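Local coordinates for alanine racemase (Oenococcus oeni PSU-1, PDB 3HUR), which belongs to the alanine racemase family, whose subunits join an eight-stranded alpha/beta barrel to a second domain built mostly of beta strands, at residues L127-G132 against Q188-N193; M133-F138 against H356-E361; E182-W187 against F201-S206. All blocks are in the same frame, centred on the assembly; numbering follows the deposited sequence.

Interaction 1 (L127-G132 against Q188-N193); sequences LAIDTG and QELTIN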
loop_
_atom_site.group_PDB
_atom_site.type_symbol
_atom_site.label_atom_id
_atom_site.label_comp_id
_atom_site.label_asym_id
_atom_site.label_seq_id
_atom_site.Cartn_x
_atom_site.Cartn_y
_atom_site.Cartn_z
ATOM N N LEU A 127 22.563 -25.239 -27.119
ATOM C CA LEU A 127 22.112 -26.498 -26.622
ATOM C C LEU A 127 22.143 -26.398 -25.117
ATOM O O LEU A 127 23.184 -26.137 -24.504
ATOM C CB LEU A 127 23.071 -27.549 -27.132
ATOM C CG LEU A 127 22.688 -28.999 -27.007
ATOM C CD1 LEU A 127 21.502 -29.305 -27.887
ATOM C CD2 LEU A 127 23.934 -29.744 -27.468
ATOM N N ALA A 128 20.977 -26.563 -24.520
ATOM C CA ALA A 128 20.812 -26.303 -23.111
ATOM C C ALA A 128 20.874 -27.624 -22.400
ATOM O O ALA A 128 20.152 -28.546 -22.751
ATOM C CB ALA A 128 19.476 -25.625 -22.852
ATOM N N ILE A 129 21.732 -27.706 -21.399
ATOM C CA ILE A 129 21.838 -28.897 -20.617
ATOM C C ILE A 129 21.043 -28.789 -19.327
ATOM O O ILE A 129 21.417 -28.085 -18.415
ATOM C CB ILE A 129 23.325 -29.215 -20.281
ATOM C CG1 ILE A 129 24.193 -29.199 -21.556
ATOM C CG2 ILE A 129 23.412 -30.535 -19.556
ATOM C CD1 ILE A 129 23.613 -29.948 -22.700
ATOM N N ASP A 130 19.947 -29.517 -19.255
ATOM C CA ASP A 130 19.183 -29.614 -18.021
ATOM C C ASP A 130 19.976 -30.385 -16.988
ATOM O O ASP A 130 19.920 -31.607 -16.943
ATOM C CB ASP A 130 17.841 -30.319 -18.272
ATOM C CG ASP A 130 16.948 -30.416 -17.001
ATOM O OD1 ASP A 130 17.292 -29.861 -15.924
ATOM O OD2 ASP A 130 15.878 -31.067 -17.085
ATOM N N THR A 131 20.713 -29.673 -16.152
ATOM C CA THR A 131 21.365 -30.305 -15.025
ATOM C C THR A 131 20.503 -30.176 -13.783
ATOM O O THR A 131 21.013 -30.218 -12.666
ATOM C CB THR A 131 22.726 -29.688 -14.726
ATOM O OG1 THR A 131 22.551 -28.377 -14.184
ATOM C CG2 THR A 131 23.571 -29.620 -15.960
ATOM N N GLY A 132 19.198 -30.006 -13.948
ATOM C CA GLY A 132 18.322 -30.104 -12.788
ATOM C C GLY A 132 17.093 -29.232 -12.706
ATOM O O GLY A 132 15.967 -29.716 -12.869
ATOM N N GLN A 188 28.755 -32.794 -16.069
ATOM C CA GLN A 188 29.822 -33.709 -16.474
ATOM C C GLN A 188 29.283 -35.040 -17.005
ATOM O O GLN A 188 29.619 -35.448 -18.102
ATOM C CB GLN A 188 30.752 -33.942 -15.303
ATOM C CG GLN A 188 31.546 -32.713 -14.868
ATOM C CD GLN A 188 32.304 -33.000 -13.624
ATOM O OE1 GLN A 188 32.122 -34.058 -13.061
ATOM N NE2 GLN A 188 33.149 -32.068 -13.166
ATOM N N GLU A 189 28.381 -35.677 -16.293
ATOM C CA GLU A 189 27.792 -36.911 -16.822
ATOM C C GLU A 189 27.217 -36.696 -18.201
ATOM O O GLU A 189 27.303 -37.570 -19.082
ATOM C CB GLU A 189 26.718 -37.472 -15.886
ATOM C CG GLU A 189 27.327 -38.086 -14.595
ATOM C CD GLU A 189 26.283 -38.528 -13.575
ATOM O OE1 GLU A 189 25.092 -38.121 -13.693
ATOM O OE2 GLU A 189 26.678 -39.269 -12.641
ATOM N N LEU A 190 26.637 -35.515 -18.400
ATOM C CA LEU A 190 25.910 -35.232 -19.617
ATOM C C LEU A 190 26.779 -34.704 -20.750
ATOM O O LEU A 190 26.381 -34.830 -21.907
ATOM C CB LEU A 190 24.751 -34.284 -19.318
ATOM C CG LEU A 190 23.540 -34.900 -18.604
ATOM C CD1 LEU A 190 22.611 -33.726 -18.176
ATOM C CD2 LEU A 190 22.778 -35.943 -19.473
ATOM N N THR A 191 27.962 -34.165 -20.433
ATOM C CA THR A 191 28.839 -33.547 -21.455
ATOM C C THR A 191 30.214 -34.189 -21.729
ATOM O O THR A 191 30.744 -34.030 -22.836
ATOM C CB THR A 191 29.102 -32.063 -21.132
ATOM O OG1 THR A 191 29.766 -31.937 -19.873
ATOM C CG2 THR A 191 27.801 -31.289 -21.071
ATOM N N ILE A 192 30.815 -34.878 -20.745
ATOM C CA ILE A 192 32.146 -35.488 -20.954
ATOM C C ILE A 192 32.003 -36.599 -22.005
ATOM O O ILE A 192 30.969 -37.255 -22.071
ATOM C CB ILE A 192 32.754 -36.074 -19.653
ATOM C CG1 ILE A 192 32.914 -35.009 -18.548
ATOM C CG2 ILE A 192 34.126 -36.718 -19.931
ATOM C CD1 ILE A 192 34.355 -34.475 -18.386
ATOM N N ASN A 193 33.008 -36.762 -22.865
ATOM C CA ASN A 193 32.989 -37.823 -23.913
ATOM C C ASN A 193 31.941 -37.596 -25.026
ATOM O O ASN A 193 31.729 -38.479 -25.874
ATOM C CB ASN A 193 32.763 -39.265 -23.329
ATOM C CG ASN A 193 33.834 -39.701 -22.304
ATOM O OD1 ASN A 193 34.992 -39.262 -22.352
ATOM N ND2 ASN A 193 33.441 -40.579 -21.384
#
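Ile129 and Leu190 form the closest backbone approach, their CA atoms 7.6 Å apart, where the chain has just left strand 123-128 and helix 174-191 is running into its last turn. Both side chains start out toward the opposite segment and run alongside each other in opposing directions. CG2 of Ile129 meets CD1 of Leu190 at 3.6 Å, and it also lies near Leu190 CB. With chi1 of Ile129 at -51°, CG2 stands anti to the backbone N and is presented to the leucine, while CG1, the other branch, faces Thr191 CG2 at 4.2 Å. The same Leu190 methyl rests 3.6 Å from Asp130 O, so this leucine packs on main chain as well as on side chain.

Thr191 splits its two branches by polarity: the methyl joins the apolar contact, and OG1 is hydrogen-bonded to Trp187 O one turn back in the helix. The helix closes with Gln188 O, which accepts from both Thr191 N and Ile192 N before Ile192 departs from helical geometry. On the other segment, an Asx turn bends the loop: Gly132 N donates to Asp130 OD1 at 2.7 Å, approaching from above the carboxylate plane.

The contact is buried packing between the loop that leaves strand 123-128 and the last turn of helix 174-191, in the helical layer of the barrel. Helix 174-191 follows the adjacent strand 157-163, and Ile129 touches both, Val162 of that strand and Trp187 of the helix, while Ile129 O is hydrogen-bonded to Thr164 OG1, just after strand 157-163.

Interaction 2 (M133-F138 against H356-E361); sequences MTRIGF and HTIVDE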
loop_
_atom_site.group_PDB
_atom_site.type_symbol
_atom_site.label_atom_id
_atom_site.label_comp_id
_atom_site.label_asym_id
_atom_site.label_seq_id
_atom_site.Cartn_x
_atom_site.Cartn_y
_atom_site.Cartn_z
ATOM N N MET A 133 17.289 -27.959 -12.403
ATOM C CA MET A 133 16.175 -27.138 -11.885
ATOM C C MET A 133 15.353 -26.434 -13.006
ATOM O O MET A 133 15.030 -25.240 -12.920
ATOM C CB MET A 133 16.756 -26.106 -10.899
ATOM C CG MET A 133 15.758 -25.572 -9.891
ATOM S SD MET A 133 15.459 -26.721 -8.539
ATOM C CE MET A 133 16.097 -25.720 -7.166
ATOM N N THR A 134 15.017 -27.157 -14.066
ATOM C CA THR A 134 14.425 -26.507 -15.226
ATOM C C THR A 134 13.815 -27.553 -16.100
ATOM O O THR A 134 14.072 -28.740 -15.891
ATOM C CB THR A 134 15.472 -25.718 -16.019
ATOM O OG1 THR A 134 15.076 -25.638 -17.390
ATOM C CG2 THR A 134 16.834 -26.372 -15.941
ATOM N N ARG A 135 12.989 -27.133 -17.054
ATOM C CA ARG A 135 12.349 -28.077 -17.980
ATOM C C ARG A 135 12.803 -27.862 -19.421
ATOM O O ARG A 135 12.333 -28.526 -20.333
ATOM C CB ARG A 135 10.841 -27.958 -17.867
ATOM C CG ARG A 135 10.335 -28.106 -16.435
ATOM C CD ARG A 135 8.926 -27.590 -16.265
ATOM N NE ARG A 135 7.995 -28.230 -17.192
ATOM C CZ ARG A 135 6.727 -27.864 -17.359
ATOM N NH1 ARG A 135 6.213 -26.857 -16.653
ATOM N NH2 ARG A 135 5.976 -28.502 -18.249
ATOM N N ILE A 136 13.740 -26.941 -19.612
ATOM C CA ILE A 136 14.197 -26.583 -20.931
ATOM C C ILE A 136 15.444 -27.409 -21.257
ATOM O O ILE A 136 16.393 -27.492 -20.447
ATOM C CB ILE A 136 14.554 -25.066 -21.037
ATOM C CG1 ILE A 136 13.524 -24.162 -20.313
ATOM C CG2 ILE A 136 14.658 -24.665 -22.498
ATOM C CD1 ILE A 136 13.892 -22.579 -20.314
ATOM N N GLY A 137 15.439 -28.036 -22.432
ATOM C CA GLY A 137 16.640 -28.730 -22.923
ATOM C C GLY A 137 16.852 -30.171 -22.475
ATOM O O GLY A 137 15.915 -30.867 -22.093
ATOM N N PHE A 138 18.108 -30.596 -22.502
ATOM C CA PHE A 138 18.463 -32.006 -22.554
ATOM C C PHE A 138 18.991 -32.553 -21.245
ATOM O O PHE A 138 19.968 -32.027 -20.727
ATOM C CB PHE A 138 19.559 -32.182 -23.585
ATOM C CG PHE A 138 19.144 -31.835 -24.985
ATOM C CD1 PHE A 138 18.897 -32.836 -25.913
ATOM C CD2 PHE A 138 19.027 -30.508 -25.381
ATOM C CE1 PHE A 138 18.519 -32.516 -27.214
ATOM C CE2 PHE A 138 18.661 -30.173 -26.659
ATOM C CZ PHE A 138 18.401 -31.174 -27.587
ATOM N N HIS A 356 1.934 -27.174 -19.943
ATOM C CA HIS A 356 2.572 -26.903 -21.246
ATOM C C HIS A 356 3.330 -25.550 -21.349
ATOM O O HIS A 356 3.804 -25.178 -22.437
ATOM C CB HIS A 356 1.503 -26.992 -22.358
ATOM C CG HIS A 356 0.962 -28.380 -22.582
ATOM N ND1 HIS A 356 -0.365 -28.710 -22.367
ATOM C CD2 HIS A 356 1.570 -29.525 -23.001
ATOM C CE1 HIS A 356 -0.550 -29.992 -22.649
ATOM N NE2 HIS A 356 0.606 -30.508 -23.041
ATOM N N THR A 357 3.486 -24.837 -20.234
ATOM C CA THR A 357 3.991 -23.482 -20.290
ATOM C C THR A 357 4.775 -23.125 -19.021
ATOM O O THR A 357 4.505 -23.656 -17.977
ATOM C CB THR A 357 2.812 -22.517 -20.603
ATOM O OG1 THR A 357 2.501 -21.683 -19.491
ATOM C CG2 THR A 357 1.583 -23.309 -20.953
ATOM N N ILE A 358 5.784 -22.277 -19.153
ATOM C CA ILE A 358 6.583 -21.795 -18.037
ATOM C C ILE A 358 6.489 -20.293 -18.116
ATOM O O ILE A 358 6.798 -19.731 -19.154
ATOM C CB ILE A 358 8.073 -22.094 -18.210
ATOM C CG1 ILE A 358 8.324 -23.585 -18.378
ATOM C CG2 ILE A 358 8.901 -21.510 -17.060
ATOM C CD1 ILE A 358 9.649 -23.892 -19.104
ATOM N N VAL A 359 6.059 -19.641 -17.044
ATOM C CA VAL A 359 5.977 -18.201 -17.013
ATOM C C VAL A 359 7.160 -17.723 -16.193
ATOM O O VAL A 359 7.300 -18.156 -15.056
ATOM C CB VAL A 359 4.683 -17.753 -16.373
ATOM C CG1 VAL A 359 4.559 -16.229 -16.414
ATOM C CG2 VAL A 359 3.492 -18.396 -17.068
ATOM N N ASP A 360 8.029 -16.898 -16.792
ATOM C CA ASP A 360 9.190 -16.313 -16.113
ATOM C C ASP A 360 9.208 -14.771 -16.250
ATOM O O ASP A 360 9.805 -14.247 -17.165
ATOM C CB ASP A 360 10.506 -16.892 -16.675
ATOM C CG ASP A 360 11.725 -16.579 -15.785
ATOM O OD1 ASP A 360 11.721 -15.564 -15.077
ATOM O OD2 ASP A 360 12.721 -17.351 -15.772
ATOM N N GLU A 361 8.609 -14.051 -15.303
ATOM C CA GLU A 361 8.497 -12.570 -15.352
ATOM C C GLU A 361 9.478 -11.796 -14.473
ATOM O O GLU A 361 9.382 -11.875 -13.273
ATOM C CB GLU A 361 7.107 -12.180 -14.883
ATOM C CG GLU A 361 6.767 -10.703 -15.183
ATOM C CD GLU A 361 5.395 -10.289 -14.688
ATOM O OE1 GLU A 361 4.903 -10.926 -13.706
ATOM O OE2 GLU A 361 4.826 -9.315 -15.286
#
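Ile136 and Ile358 make the apolar part of this contact. CG1 of Ile136 lies 4.1 Å from CD1 of Ile358, the two side chains meeting at a slant. Ile358 points its side chain toward the loop; Ile136 leaves its backbone across the line of the contact, and its CG1 branch comes nearer to the strand. Its chi1 of -42° puts CG1 anti to the carbonyl carbon, the branch that meets Ile358. The backbones stay well separated, with the CA atoms of Arg135 and Ile358 8.5 Å apart, so the gap is bridged by side chains, Arg135 reaching toward the main chain of Thr357.

Arg135 finds its polar partners just before the strand. Its chain is bent at chi3 (56°), and the guanidinium reaches the turn before strand 357-364, where NH1 is hydrogen-bonded to Tyr354 O and NH2 to Ser355 O. Two backbone carbonyls thus fix the position of the group. Within 356-361 itself NH1 comes only to 3.9 Å from Thr357 O and 4.3 Å from Ile358 CG1, both approached obliquely.

Inside the loop, an ST turn shapes the backbone: Ile136 N donates to Thr134 OG1 at 2.9 Å and nearly straight, at 174°. This bond ties the residue that packs on Ile358 to the chain just before it.

Residues 133-138 lie in the loop between strand 123-128 of the barrel and helix 141-153, and Ile136 also rests on Thr106 of strand 103-107. Opposite is one arm of the antiparallel hairpin formed by strands 347-353 and 357-364, so the contact brings the barrel against the C-terminal part of the same chain. Residues Thr357 to Val359 also pair in parallel with a strand of the second subunit, which carries the sheet across the interface.

Interaction 3 (E182-W187 against F201-S206); sequences EQLRRW and FSMANS. With SO4 (sulfate ion), chain B.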
loop_
_atom_site.group_PDB
_atom_site.type_symbol
_atom_site.label_atom_id
_atom_site.label_comp_id
_atom_site.label_asym_id
_atom_site.label_seq_id
_atom_site.Cartn_x
_atom_site.Cartn_y
_atom_site.Cartn_z
ATOM N N GLU A 182 25.623 -31.630 -7.077
ATOM C CA GLU A 182 24.768 -32.516 -7.849
ATOM C C GLU A 182 24.640 -32.008 -9.280
ATOM O O GLU A 182 24.800 -32.778 -10.239
ATOM C CB GLU A 182 23.398 -32.617 -7.200
ATOM C CG GLU A 182 22.451 -33.569 -7.863
ATOM C CD GLU A 182 21.093 -33.667 -7.132
ATOM O OE1 GLU A 182 20.991 -33.279 -5.929
ATOM O OE2 GLU A 182 20.122 -34.148 -7.768
ATOM N N GLN A 183 24.395 -30.709 -9.430
ATOM C CA GLN A 183 24.274 -30.123 -10.763
ATOM C C GLN A 183 25.580 -30.263 -11.556
ATOM O O GLN A 183 25.572 -30.618 -12.743
ATOM C CB GLN A 183 23.865 -28.647 -10.668
ATOM C CG GLN A 183 22.414 -28.403 -10.225
ATOM C CD GLN A 183 21.908 -26.998 -10.570
ATOM O OE1 GLN A 183 22.256 -26.001 -9.922
ATOM N NE2 GLN A 183 21.096 -26.929 -11.597
ATOM N N LEU A 184 26.705 -29.979 -10.912
ATOM C CA LEU A 184 28.000 -30.138 -11.570
ATOM C C LEU A 184 28.257 -31.615 -11.973
ATOM O O LEU A 184 28.835 -31.886 -13.028
ATOM C CB LEU A 184 29.097 -29.639 -10.650
ATOM C CG LEU A 184 30.500 -29.527 -11.229
ATOM C CD1 LEU A 184 30.479 -28.696 -12.529
ATOM C CD2 LEU A 184 31.455 -28.948 -10.161
ATOM N N ARG A 185 27.788 -32.561 -11.161
ATOM C CA ARG A 185 27.888 -33.982 -11.531
ATOM C C ARG A 185 27.106 -34.185 -12.840
ATOM O O ARG A 185 27.681 -34.645 -13.849
ATOM C CB ARG A 185 27.475 -34.913 -10.344
ATOM C CG ARG A 185 26.887 -36.351 -10.637
ATOM C CD ARG A 185 27.691 -37.425 -9.909
ATOM N NE ARG A 185 26.979 -38.373 -9.031
ATOM C CZ ARG A 185 26.934 -39.717 -9.170
ATOM N NH1 ARG A 185 27.485 -40.358 -10.212
ATOM N NH2 ARG A 185 26.281 -40.441 -8.260
ATOM N N ARG A 186 25.838 -33.773 -12.849
ATOM C CA ARG A 186 25.018 -33.940 -14.049
ATOM C C ARG A 186 25.620 -33.287 -15.300
ATOM O O ARG A 186 25.614 -33.891 -16.376
ATOM C CB ARG A 186 23.611 -33.422 -13.809
ATOM C CG ARG A 186 22.650 -34.453 -13.202
ATOM C CD ARG A 186 21.860 -33.757 -12.090
ATOM N NE ARG A 186 20.776 -34.564 -11.514
ATOM C CZ ARG A 186 19.808 -34.076 -10.725
ATOM N NH1 ARG A 186 19.756 -32.775 -10.409
ATOM N NH2 ARG A 186 18.882 -34.893 -10.247
ATOM N N TRP A 187 26.141 -32.068 -15.167
ATOM C CA TRP A 187 26.793 -31.402 -16.294
ATOM C C TRP A 187 27.843 -32.332 -16.915
ATOM O O TRP A 187 27.807 -32.632 -18.107
ATOM C CB TRP A 187 27.421 -30.082 -15.841
ATOM C CG TRP A 187 28.358 -29.485 -16.825
ATOM C CD1 TRP A 187 29.730 -29.501 -16.774
ATOM C CD2 TRP A 187 28.012 -28.759 -18.010
ATOM N NE1 TRP A 187 30.250 -28.819 -17.851
ATOM C CE2 TRP A 187 29.215 -28.365 -18.628
ATOM C CE3 TRP A 187 26.799 -28.391 -18.604
ATOM C CZ2 TRP A 187 29.237 -27.649 -19.816
ATOM C CZ3 TRP A 187 26.822 -27.685 -19.782
ATOM C CH2 TRP A 187 28.031 -27.317 -20.378
ATOM N N PHE A 201 31.474 -24.003 -24.296
ATOM C CA PHE A 201 30.828 -24.243 -23.030
ATOM C C PHE A 201 30.501 -22.940 -22.334
ATOM O O PHE A 201 31.315 -22.046 -22.269
ATOM C CB PHE A 201 31.684 -25.130 -22.129
ATOM C CG PHE A 201 31.722 -26.597 -22.542
ATOM C CD1 PHE A 201 30.623 -27.216 -23.128
ATOM C CD2 PHE A 201 32.866 -27.351 -22.310
ATOM C CE1 PHE A 201 30.673 -28.552 -23.495
ATOM C CE2 PHE A 201 32.935 -28.706 -22.665
ATOM C CZ PHE A 201 31.840 -29.304 -23.260
ATOM N N SER A 202 29.292 -22.819 -21.822
ATOM C CA SER A 202 28.962 -21.684 -20.996
ATOM C C SER A 202 28.273 -22.167 -19.767
ATOM O O SER A 202 27.184 -22.726 -19.849
ATOM C CB SER A 202 28.043 -20.675 -21.716
ATOM O OG SER A 202 27.765 -19.583 -20.846
ATOM N N MET A 203 28.882 -21.877 -18.626
ATOM C CA MET A 203 28.432 -22.443 -17.378
ATOM C C MET A 203 27.995 -21.410 -16.345
ATOM O O MET A 203 27.159 -21.740 -15.507
ATOM C CB MET A 203 29.571 -23.355 -16.782
ATOM C CG MET A 203 29.810 -24.659 -17.612
ATOM S SD MET A 203 31.044 -25.832 -16.991
ATOM C CE MET A 203 30.127 -26.575 -15.705
ATOM N N ALA A 204 28.562 -20.194 -16.398
ATOM C CA ALA A 204 28.543 -19.255 -15.267
ATOM C C ALA A 204 27.540 -18.106 -15.388
ATOM O O ALA A 204 27.736 -17.182 -16.193
ATOM C CB ALA A 204 29.915 -18.686 -15.080
ATOM N N ASN A 205 26.496 -18.144 -14.552
ATOM C CA ASN A 205 25.625 -16.963 -14.320
ATOM C C ASN A 205 26.342 -16.044 -13.369
ATOM O O ASN A 205 27.529 -16.231 -13.126
ATOM C CB ASN A 205 24.254 -17.357 -13.780
ATOM C CG ASN A 205 24.326 -17.973 -12.397
ATOM O OD1 ASN A 205 25.353 -17.881 -11.698
ATOM N ND2 ASN A 205 23.227 -18.613 -11.986
ATOM N N SER A 206 25.649 -15.020 -12.864
ATOM C CA SER A 206 26.304 -13.965 -12.082
ATOM C C SER A 206 26.923 -14.527 -10.824
ATOM O O SER A 206 28.018 -14.152 -10.417
ATOM C CB SER A 206 25.297 -12.861 -11.685
ATOM O OG SER A 206 25.062 -11.896 -12.713
HETATM S S SO4 B . 21.890 -13.906 -13.668
HETATM O O1 SO4 B . 21.090 -12.856 -13.090
HETATM O O2 SO4 B . 21.892 -15.115 -12.887
HETATM O O3 SO4 B . 21.284 -14.307 -14.903
HETATM O O4 SO4 B . 23.220 -13.320 -13.722
#
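Trp187 and Met203 are brought together by their torsions: the tryptophan has CG anti to the backbone N (chi1 167°), which swings the indole from the helix toward 201-206, and the methionine is bent at its last torsion (chi3 77°), folding its methyl back over the indole. The methyl lies over one face of the five-membered ring, although the modelled separation is too tight to be taken literally. SD approaches the same ring obliquely, 3.8 Å from its centroid, a Met-aromatic contact. Leu184 adds a second apolar surface to the methyl, with CD1 3.8 Å from Met203 CE and the two side chains crossing at about a right angle.

Phe201 meets the other end of the indole in a T-shaped stack. The edge of the six-membered ring, led by CZ2, points at the phenylalanine face; CZ2 is 3.6 Å from Phe201 CD1, and the planes stand at 75°. These contacts lie within a beta-alpha-beta unit of the barrel, in which strand 157-163, helix 174-191 and strand 201-202 follow one another and the helix covers the sheet. On another side of the helix, Arg186 NH2 forms a salt bridge with Glu182 OE2 at 2.9 Å, one turn back.

Beyond strand 201-202 the chain turns into helix 206-211, with Asn205 at its N-cap. A sulfate ion, probably from the crystallisation liquor, sits at this helix start: O4 accepts a short bond from Ser206 OG, 2.5 Å, and a weak one from Ser206 N, and Gln227 N also binds the ion.

Helix 174-191 serves both interaction 1 and interaction 3, whose centres are 8 Å apart. They meet, among other places, at Ile129 CG1 and Trp187 CZ3, 3.5 Å apart, so the indole that packs on Phe201 and Met203 also packs on Ile129, just beyond strand 123-128. Interaction 2 lies farther off, with its centre about 16 Å from that of interaction 1 and 17 Å from that of interaction 3. The continuous chain 127-138 nevertheless connects it directly to interaction 1: Ala128 O to Phe138 N and Asp130 N to Phe138 O, each 2.9 Å, are probable hydrogen bonds. Of the three, interaction 3 includes the sulfate, bound where strand 201-202 gives way to the next helix.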